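Local coordinates for protein fusarinine C esterase sidJ (Aspergillus fumigatus, PDB 6GUP) that hydrolyses the ester bonds of the siderophore fusarinine C, yielding three fusarinines and releasing iron, but does not cleave the related triacetylfusarinine C, at residues Ser38-Gly43 / Phe70-Thr75; Leu130-Arg135 / Met155-Ala160; Ala160-Pro165 / Leu278-Ser283. All coordinates share one frame; numbering follows the deposited sequence.

Three contacts of an alpha/beta-hydrolase follow one another along the chain, two pairing strands and one packing a helix against the sheet. From the N terminus, contact 1 closes the loop 44-69, which carries helix 55-61, by pairing strands 37-42 and 67-72. Contact 2 follows, folding the end of helix 125-134 against the approach to strand 159-163 after a connection that is partly unmodelled. Contact 3 closes the about half helical excursion 166-277 by setting strand 278-283 beside 159-163. The loops neither nest nor cross. Contacts 2 and 3 share A160 and touch where L130 CB meets M162 SD at 4.2 Å; contact 1 lies apart, its centre about 14 Å from that of contact 2.

Contact 1: residues Ser38-Gly43 / Phe70-Thr75; sequences SLLFVG and FTLTLT
The L40-F70 pairing is a parallel bridge between neighbouring strands inside the sheet of an alpha/beta-hydrolase, and it joins the two strands of a beta-alpha-beta unit, 37-42 and 67-72, connected through helix 55-61. Two backbone bonds hold F70 to the first strand: F70 N donates to L39 O at 2.8 Å, and F70 O receives F41 N at 2.7 Å. Beyond them the strands diverge, their short axes making an angle of 33°. A water lies between the strands, 2.7 Å from F41 O and accepting from L72 N, with a weak further bond from G43 N. F41 O also receives a CA-H...O contact from T71 CA.

Side chains fill both faces. On the face of L40 and F70, L40 CG stands anti to the backbone N (chi1 -178°), and its branch CD1 reaches F70 CB at 3.7 Å, the two side chains crossing at about a right angle. CD1 also meets L72 CD2 at 4.1 Å, and the same L72 methyl touches V42 CG2, making one continuous apolar patch. F70 in turn puts CE1 beside the CB and OG of S38, whose hydroxyl is hydrogen-bonded to K104. On the other face F41 and T71 lie side by side, pointing the same way, with F41 CD1 against T71 CG2 at 3.9 Å.

Helix 86-108 packs on S38 and L72, strand 117-122 continues the sheet beyond L39 and L40, and strand 24-28 flanks F70 and T71.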
loop_
_atom_site.group_PDB
_atom_site.type_symbol
_atom_site.label_atom_id
_atom_site.label_comp_id
_atom_site.label_asym_id
_atom_site.label_seq_id
_atom_site.Cartn_x
_atom_site.Cartn_y
_atom_site.Cartn_z
ATOM N N SER A 38 -9.117 -21.355 -1.348
ATOM C CA SER A 38 -8.572 -20.013 -1.117
ATOM C C SER A 38 -9.580 -19.080 -0.450
ATOM O O SER A 38 -10.735 -19.011 -0.870
ATOM C CB SER A 38 -8.146 -19.395 -2.449
ATOM O OG SER A 38 -7.189 -20.204 -3.105
ATOM N N LEU A 39 -9.130 -18.367 0.583
ATOM C CA LEU A 39 -9.899 -17.293 1.210
ATOM C C LEU A 39 -9.187 -15.968 0.944
ATOM O O LEU A 39 -8.111 -15.722 1.493
ATOM C CB LEU A 39 -10.028 -17.537 2.720
ATOM C CG LEU A 39 -10.821 -16.512 3.542
ATOM C CD1 LEU A 39 -12.273 -16.455 3.095
ATOM C CD2 LEU A 39 -10.740 -16.836 5.025
ATOM N N LEU A 40 -9.782 -15.128 0.093
ATOM C CA LEU A 40 -9.263 -13.783 -0.170
ATOM C C LEU A 40 -9.917 -12.798 0.794
ATOM O O LEU A 40 -11.131 -12.586 0.754
ATOM C CB LEU A 40 -9.514 -13.356 -1.619
ATOM C CG LEU A 40 -8.986 -11.975 -2.044
ATOM C CD1 LEU A 40 -7.491 -11.823 -1.792
ATOM C CD2 LEU A 40 -9.298 -11.722 -3.509
ATOM N N PHE A 41 -9.088 -12.199 1.643
ATOM C CA PHE A 41 -9.517 -11.282 2.689
ATOM C C PHE A 41 -9.248 -9.857 2.210
ATOM O O PHE A 41 -8.110 -9.519 1.883
ATOM C CB PHE A 41 -8.728 -11.591 3.962
ATOM C CG PHE A 41 -9.077 -10.727 5.140
ATOM C CD1 PHE A 41 -8.406 -9.528 5.359
ATOM C CD2 PHE A 41 -10.038 -11.133 6.060
ATOM C CE1 PHE A 41 -8.707 -8.736 6.454
ATOM C CE2 PHE A 41 -10.343 -10.346 7.160
ATOM C CZ PHE A 41 -9.672 -9.148 7.359
ATOM N N VAL A 42 -10.299 -9.040 2.161
ATOM C CA VAL A 42 -10.207 -7.644 1.731
ATOM C C VAL A 42 -10.371 -6.763 2.967
ATOM O O VAL A 42 -11.455 -6.692 3.552
ATOM C CB VAL A 42 -11.292 -7.303 0.680
ATOM C CG1 VAL A 42 -11.163 -5.859 0.201
ATOM C CG2 VAL A 42 -11.206 -8.258 -0.506
ATOM N N GLY A 43 -9.286 -6.099 3.364
ATOM C CA GLY A 43 -9.295 -5.211 4.525
ATOM C C GLY A 43 -10.023 -3.908 4.256
ATOM O O GLY A 43 -10.574 -3.703 3.171
ATOM N N PHE A 70 -5.397 -15.360 1.822
ATOM C CA PHE A 70 -4.779 -14.281 1.047
ATOM C C PHE A 70 -5.276 -12.926 1.535
ATOM O O PHE A 70 -6.441 -12.784 1.907
ATOM C CB PHE A 70 -5.138 -14.392 -0.434
ATOM C CG PHE A 70 -4.485 -15.539 -1.146
ATOM C CD1 PHE A 70 -5.004 -16.823 -1.036
ATOM C CD2 PHE A 70 -3.374 -15.334 -1.957
ATOM C CE1 PHE A 70 -4.416 -17.885 -1.705
ATOM C CE2 PHE A 70 -2.783 -16.392 -2.632
ATOM C CZ PHE A 70 -3.302 -17.670 -2.502
ATOM N N THR A 71 -4.381 -11.942 1.522
ATOM C CA THR A 71 -4.738 -10.526 1.639
ATOM C C THR A 71 -4.138 -9.824 0.427
ATOM O O THR A 71 -3.261 -10.388 -0.228
ATOM C CB THR A 71 -4.187 -9.901 2.932
ATOM O OG1 THR A 71 -2.764 -10.077 2.989
ATOM C CG2 THR A 71 -4.822 -10.548 4.152
ATOM N N LEU A 72 -4.601 -8.612 0.116
ATOM C CA LEU A 72 -4.138 -7.919 -1.095
ATOM C C LEU A 72 -4.106 -6.401 -0.999
ATOM O O LEU A 72 -4.735 -5.800 -0.125
ATOM C CB LEU A 72 -4.977 -8.336 -2.314
ATOM C CG LEU A 72 -6.300 -7.612 -2.608
ATOM C CD1 LEU A 72 -6.905 -8.134 -3.901
ATOM C CD2 LEU A 72 -7.282 -7.750 -1.456
ATOM N N THR A 73 -3.361 -5.807 -1.931
ATOM C CA THR A 73 -3.356 -4.370 -2.160
ATOM C C THR A 73 -4.228 -4.046 -3.363
ATOM O O THR A 73 -4.303 -4.824 -4.320
ATOM C CB THR A 73 -1.938 -3.831 -2.433
ATOM O OG1 THR A 73 -1.378 -4.479 -3.585
ATOM C CG2 THR A 73 -1.037 -4.057 -1.231
ATOM N N LEU A 74 -4.890 -2.896 -3.291
ATOM C CA LEU A 74 -5.650 -2.325 -4.394
ATOM C C LEU A 74 -5.025 -0.963 -4.690
ATOM O O LEU A 74 -4.093 -0.546 -3.999
ATOM C CB LEU A 74 -7.120 -2.169 -3.986
ATOM C CG LEU A 74 -7.821 -3.410 -3.415
ATOM C CD1 LEU A 74 -9.135 -3.036 -2.745
ATOM C CD2 LEU A 74 -8.051 -4.457 -4.496
ATOM N N THR A 75 -5.527 -0.272 -5.709
ATOM C CA THR A 75 -5.142 1.124 -5.950
ATOM C C THR A 75 -5.696 2.006 -4.824
ATOM O O THR A 75 -5.049 2.968 -4.408
ATOM C CB THR A 75 -5.649 1.630 -7.318
ATOM O OG1 THR A 75 -5.126 0.796 -8.359
ATOM C CG2 THR A 75 -5.221 3.081 -7.577
HETATM O O HOH W 1 -6.424 -7.418 2.057
#

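Contact 2: residues Leu130-Arg135 / Met155-Ala160; sequences LHYLSR and MPLDGA
Y132 and L133 of helix 125-134 pack against M155, L157 and A160 within a beta-alpha-beta unit of the alpha/beta-hydrolase fold, made of strand 117-122, helix 125-134 and strand 159-163, the two strands being parallel neighbours in the sheet. The helix follows the probable nucleophile elbow around S123, and the second segment leads into strand 159-163.

The polar part of the contact rests on the tyrosine hydroxyl. Y132 OH donates to M155 O at 2.7 Å, in the carbonyl plane and on a lone pair, with a C=O...OH angle of 131°. M155 O in turn lies at the edge of the tyrosine ring, in its plane. Y132 leaves the helix toward the loop, and its CG stands anti to the backbone N (chi1 -173°). R154, next to M155 in the chain, forms a cation-pi pair with the same ring; the loop therefore grips the tyrosine in two ways.

The apolar part centres on L157. Its CG lies 3.8 Å from Y132 CE1, and its branch CD2 is also close to that ring atom, while CD1 turns to L133 CD2 at 3.9 Å. L157 thus fits against both helix residues, crossing each side chain obliquely. L133 divides its two methyls, CD2 going to L157 and CD1 to A160 CB at 3.9 Å. Helix 86-108 also packs here, L97 touching Y132 and L157.

Bonding within the helix completes its last turn. L130 O accepts from S134 N at 2.9 Å and from S134 OG at 2.7 Å, the two donors arriving from opposite faces of the carbonyl plane.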
loop_
_atom_site.group_PDB
_atom_site.type_symbol
_atom_site.label_atom_id
_atom_site.label_comp_id
_atom_site.label_asym_id
_atom_site.label_seq_id
_atom_site.Cartn_x
_atom_site.Cartn_y
_atom_site.Cartn_z
ATOM N N LEU A 130 -19.973 -6.638 -1.411
ATOM C CA LEU A 130 -21.341 -6.411 -1.900
ATOM C C LEU A 130 -21.361 -5.758 -3.287
ATOM O O LEU A 130 -22.214 -6.085 -4.113
ATOM C CB LEU A 130 -22.150 -5.566 -0.902
ATOM C CG LEU A 130 -23.621 -5.262 -1.228
ATOM C CD1 LEU A 130 -24.410 -6.519 -1.570
ATOM C CD2 LEU A 130 -24.281 -4.533 -0.067
ATOM N N HIS A 131 -20.420 -4.846 -3.535
ATOM C CA HIS A 131 -20.278 -4.189 -4.841
ATOM C C HIS A 131 -19.844 -5.187 -5.924
ATOM O O HIS A 131 -20.351 -5.145 -7.044
ATOM C CB HIS A 131 -19.275 -3.033 -4.743
ATOM C CG HIS A 131 -19.358 -2.046 -5.865
ATOM N ND1 HIS A 131 -20.088 -0.880 -5.773
ATOM C CD2 HIS A 131 -18.770 -2.027 -7.083
ATOM C CE1 HIS A 131 -19.958 -0.193 -6.894
ATOM N NE2 HIS A 131 -19.163 -0.866 -7.705
ATOM N N TYR A 132 -18.918 -6.083 -5.576
ATOM C CA TYR A 132 -18.502 -7.185 -6.461
ATOM C C TYR A 132 -19.703 -8.031 -6.900
ATOM O O TYR A 132 -19.835 -8.361 -8.082
ATOM C CB TYR A 132 -17.458 -8.073 -5.760
ATOM C CG TYR A 132 -16.823 -9.141 -6.629
ATOM C CD1 TYR A 132 -17.459 -10.365 -6.847
ATOM C CD2 TYR A 132 -15.570 -8.939 -7.212
ATOM C CE1 TYR A 132 -16.878 -11.346 -7.636
ATOM C CE2 TYR A 132 -14.980 -9.918 -8.003
ATOM C CZ TYR A 132 -15.636 -11.119 -8.210
ATOM O OH TYR A 132 -15.062 -12.089 -8.997
ATOM N N LEU A 133 -20.570 -8.363 -5.945
ATOM C CA LEU A 133 -21.718 -9.245 -6.189
ATOM C C LEU A 133 -22.932 -8.567 -6.833
ATOM O O LEU A 133 -23.661 -9.216 -7.582
ATOM C CB LEU A 133 -22.159 -9.912 -4.879
ATOM C CG LEU A 133 -21.154 -10.863 -4.225
ATOM C CD1 LEU A 133 -21.650 -11.294 -2.852
ATOM C CD2 LEU A 133 -20.891 -12.070 -5.114
ATOM N N SER A 134 -23.152 -7.282 -6.545
ATOM C CA SER A 134 -24.419 -6.614 -6.877
ATOM C C SER A 134 -24.434 -5.834 -8.197
ATOM O O SER A 134 -25.489 -5.712 -8.823
ATOM C CB SER A 134 -24.829 -5.680 -5.735
ATOM O OG SER A 134 -23.911 -4.611 -5.578
ATOM N N ARG A 135 -23.283 -5.309 -8.616
ATOM C CA ARG A 135 -23.226 -4.423 -9.784
ATOM C C ARG A 135 -23.196 -5.194 -11.110
ATOM O O ARG A 135 -22.909 -6.394 -11.114
ATOM C CB ARG A 135 -22.013 -3.491 -9.681
ATOM C CG ARG A 135 -21.957 -2.642 -8.417
ATOM C CD ARG A 135 -23.251 -1.903 -8.100
ATOM N NE ARG A 135 -23.745 -1.123 -9.240
ATOM C CZ ARG A 135 -23.681 0.205 -9.380
ATOM N NH1 ARG A 135 -24.178 0.760 -10.485
ATOM N NH2 ARG A 135 -23.145 0.997 -8.447
ATOM N N MET A 155 -15.327 -13.321 -11.863
ATOM C CA MET A 155 -15.682 -14.722 -11.688
ATOM C C MET A 155 -16.699 -14.878 -10.556
ATOM O O MET A 155 -16.726 -14.055 -9.635
ATOM C CB MET A 155 -14.444 -15.581 -11.422
ATOM C CG MET A 155 -13.748 -15.365 -10.082
ATOM S SD MET A 155 -12.542 -16.662 -9.775
ATOM C CE MET A 155 -11.437 -16.391 -11.155
ATOM N N PRO A 156 -17.533 -15.934 -10.614
ATOM C CA PRO A 156 -18.440 -16.188 -9.496
ATOM C C PRO A 156 -17.699 -16.755 -8.287
ATOM O O PRO A 156 -16.709 -17.476 -8.447
ATOM C CB PRO A 156 -19.434 -17.217 -10.066
ATOM C CG PRO A 156 -19.181 -17.257 -11.537
ATOM C CD PRO A 156 -17.735 -16.919 -11.688
ATOM N N LEU A 157 -18.184 -16.420 -7.095
ATOM C CA LEU A 157 -17.582 -16.858 -5.839
ATOM C C LEU A 157 -18.331 -18.067 -5.289
ATOM O O LEU A 157 -19.550 -18.176 -5.449
ATOM C CB LEU A 157 -17.622 -15.722 -4.814
ATOM C CG LEU A 157 -17.085 -14.359 -5.265
ATOM C CD1 LEU A 157 -17.349 -13.317 -4.193
ATOM C CD2 LEU A 157 -15.601 -14.426 -5.589
ATOM N N ASP A 158 -17.595 -18.969 -4.642
ATOM C CA ASP A 158 -18.192 -20.105 -3.929
ATOM C C ASP A 158 -18.700 -19.698 -2.542
ATOM O O ASP A 158 -19.462 -20.436 -1.920
ATOM C CB ASP A 158 -17.188 -21.250 -3.800
ATOM C CG ASP A 158 -16.746 -21.785 -5.147
ATOM O OD1 ASP A 158 -17.532 -22.513 -5.787
ATOM O OD2 ASP A 158 -15.614 -21.470 -5.566
ATOM N N GLY A 159 -18.263 -18.535 -2.059
ATOM C CA GLY A 159 -18.734 -17.990 -0.792
ATOM C C GLY A 159 -18.425 -16.512 -0.653
ATOM O O GLY A 159 -17.570 -15.978 -1.366
ATOM N N ALA A 160 -19.131 -15.854 0.263
ATOM C CA ALA A 160 -18.903 -14.443 0.559
ATOM C C ALA A 160 -19.181 -14.154 2.032
ATOM O O ALA A 160 -20.228 -14.536 2.554
ATOM C CB ALA A 160 -19.773 -13.568 -0.329
#

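Contact 3: residues Ala160-Pro165 / Leu278-Ser283; sequences AIMQAP and LMVLFS
Four parallel bridges, from A160-L278 to Q163-L281, set strands 159-163 and 278-283 side by side in the sheet of the alpha/beta-hydrolase fold. The backbone bonds alternate regularly, ending with A164 N to L281 O at 2.9 Å, and the short axes diverge by only 11°.

On the face of M162 and V280, M162 CG is anti to the carbonyl carbon (chi1 -57°). The chain then bends at its last torsion, bringing CE against V280 CG2 at 3.8 Å, while CG lies near L278 CD1. That leucine methyl also touches A160 CB. V280 uses its other branch, CG1, to meet P165 CG at 3.7 Å, and the proline ring crosses F282 at about a right angle, with CG 3.9 Å from F282 CE1. On the face of I161 and L281, I161 CG2 and L281 CD1 are 4.3 Å apart.

Q163 has CG anti to the backbone N and bends at chi2 (-87°), which places CD; beyond it, OE1 accepts from H122 and Y54, and NE2 donates to the carbonyl of H327, a member of the probable catalytic triad. The amide is thus fixed from both ends beside that site. NE2 also donates at 2.7 Å to a water that gives its own protons to L281 O and, at 2.7 Å, to S283 OG, which is also hydrogen-bonded to S326 O.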
loop_
_atom_site.group_PDB
_atom_site.type_symbol
_atom_site.label_atom_id
_atom_site.label_comp_id
_atom_site.label_asym_id
_atom_site.label_seq_id
_atom_site.Cartn_x
_atom_site.Cartn_y
_atom_site.Cartn_z
ATOM N N ALA A 160 -19.131 -15.854 0.263
ATOM C CA ALA A 160 -18.903 -14.443 0.559
ATOM C C ALA A 160 -19.181 -14.154 2.032
ATOM O O ALA A 160 -20.228 -14.536 2.554
ATOM C CB ALA A 160 -19.773 -13.568 -0.329
ATOM N N ILE A 161 -18.230 -13.496 2.694
ATOM C CA ILE A 161 -18.353 -13.138 4.109
ATOM C C ILE A 161 -18.162 -11.625 4.249
ATOM O O ILE A 161 -17.288 -11.046 3.603
ATOM C CB ILE A 161 -17.323 -13.890 4.991
ATOM C CG1 ILE A 161 -17.467 -15.411 4.827
ATOM C CG2 ILE A 161 -17.494 -13.518 6.463
ATOM C CD1 ILE A 161 -16.289 -16.209 5.347
ATOM N N MET A 162 -18.986 -10.998 5.088
ATOM C CA MET A 162 -18.839 -9.583 5.434
ATOM C C MET A 162 -18.767 -9.449 6.950
ATOM O O MET A 162 -19.734 -9.750 7.650
ATOM C CB MET A 162 -20.007 -8.760 4.883
ATOM C CG MET A 162 -20.186 -8.869 3.377
ATOM S SD MET A 162 -21.140 -7.513 2.659
ATOM C CE MET A 162 -22.791 -7.883 3.240
ATOM N N GLN A 163 -17.613 -9.012 7.450
ATOM C CA GLN A 163 -17.376 -8.868 8.885
ATOM C C GLN A 163 -17.486 -7.397 9.275
ATOM O O GLN A 163 -16.738 -6.561 8.766
ATOM C CB GLN A 163 -15.994 -9.421 9.241
ATOM C CG GLN A 163 -15.698 -9.490 10.735
ATOM C CD GLN A 163 -15.127 -8.202 11.309
ATOM O OE1 GLN A 163 -14.273 -7.561 10.701
ATOM N NE2 GLN A 163 -15.593 -7.825 12.493
ATOM N N ALA A 164 -18.419 -7.100 10.181
ATOM C CA ALA A 164 -18.708 -5.734 10.626
ATOM C C ALA A 164 -18.941 -4.735 9.474
ATOM O O ALA A 164 -18.258 -3.706 9.399
ATOM C CB ALA A 164 -17.606 -5.245 11.563
ATOM N N PRO A 165 -19.893 -5.043 8.564
ATOM C CA PRO A 165 -20.263 -4.062 7.538
ATOM C C PRO A 165 -21.063 -2.922 8.167
ATOM O O PRO A 165 -22.239 -3.090 8.496
ATOM C CB PRO A 165 -21.112 -4.874 6.555
ATOM C CG PRO A 165 -21.675 -5.982 7.367
ATOM C CD PRO A 165 -20.656 -6.299 8.421
ATOM N N LEU A 278 -24.064 -16.085 1.579
ATOM C CA LEU A 278 -23.571 -14.817 2.122
ATOM C C LEU A 278 -23.703 -14.847 3.640
ATOM O O LEU A 278 -24.823 -14.870 4.161
ATOM C CB LEU A 278 -24.359 -13.629 1.558
ATOM C CG LEU A 278 -24.034 -12.243 2.141
ATOM C CD1 LEU A 278 -22.587 -11.847 1.869
ATOM C CD2 LEU A 278 -24.987 -11.194 1.595
ATOM N N MET A 279 -22.571 -14.846 4.346
ATOM C CA MET A 279 -22.568 -14.763 5.809
ATOM C C MET A 279 -22.137 -13.376 6.279
ATOM O O MET A 279 -21.038 -12.923 5.961
ATOM C CB MET A 279 -21.657 -15.825 6.429
ATOM C CG MET A 279 -21.807 -15.931 7.942
ATOM S SD MET A 279 -21.021 -17.379 8.667
ATOM C CE MET A 279 -19.294 -16.985 8.404
ATOM N N VAL A 280 -23.011 -12.712 7.033
ATOM C CA VAL A 280 -22.702 -11.430 7.668
ATOM C C VAL A 280 -22.430 -11.662 9.155
ATOM O O VAL A 280 -23.239 -12.280 9.848
ATOM C CB VAL A 280 -23.857 -10.420 7.484
ATOM C CG1 VAL A 280 -23.552 -9.099 8.182
ATOM C CG2 VAL A 280 -24.111 -10.180 6.002
ATOM N N LEU A 281 -21.289 -11.164 9.631
ATOM C CA LEU A 281 -20.900 -11.269 11.037
ATOM C C LEU A 281 -20.841 -9.882 11.669
ATOM O O LEU A 281 -19.831 -9.181 11.555
ATOM C CB LEU A 281 -19.542 -11.969 11.167
ATOM C CG LEU A 281 -19.429 -13.397 10.632
ATOM C CD1 LEU A 281 -17.992 -13.880 10.743
ATOM C CD2 LEU A 281 -20.365 -14.348 11.362
ATOM N N PHE A 282 -21.934 -9.485 12.317
ATOM C CA PHE A 282 -21.963 -8.237 13.085
ATOM C C PHE A 282 -21.208 -8.383 14.395
ATOM O O PHE A 282 -21.080 -9.483 14.933
ATOM C CB PHE A 282 -23.399 -7.790 13.415
ATOM C CG PHE A 282 -24.067 -6.933 12.364
ATOM C CD1 PHE A 282 -23.358 -6.280 11.345
ATOM C CD2 PHE A 282 -25.442 -6.735 12.436
ATOM C CE1 PHE A 282 -24.017 -5.491 10.418
ATOM C CE2 PHE A 282 -26.101 -5.942 11.509
ATOM C CZ PHE A 282 -25.388 -5.322 10.499
ATOM N N SER A 283 -20.737 -7.250 14.906
ATOM C CA SER A 283 -20.090 -7.180 16.207
ATOM C C SER A 283 -21.114 -6.667 17.223
ATOM O O SER A 283 -21.697 -5.599 17.035
ATOM C CB SER A 283 -18.864 -6.273 16.130
ATOM O OG SER A 283 -17.823 -6.901 15.404
HETATM O O HOH W 2 -17.792 -8.983 13.641
#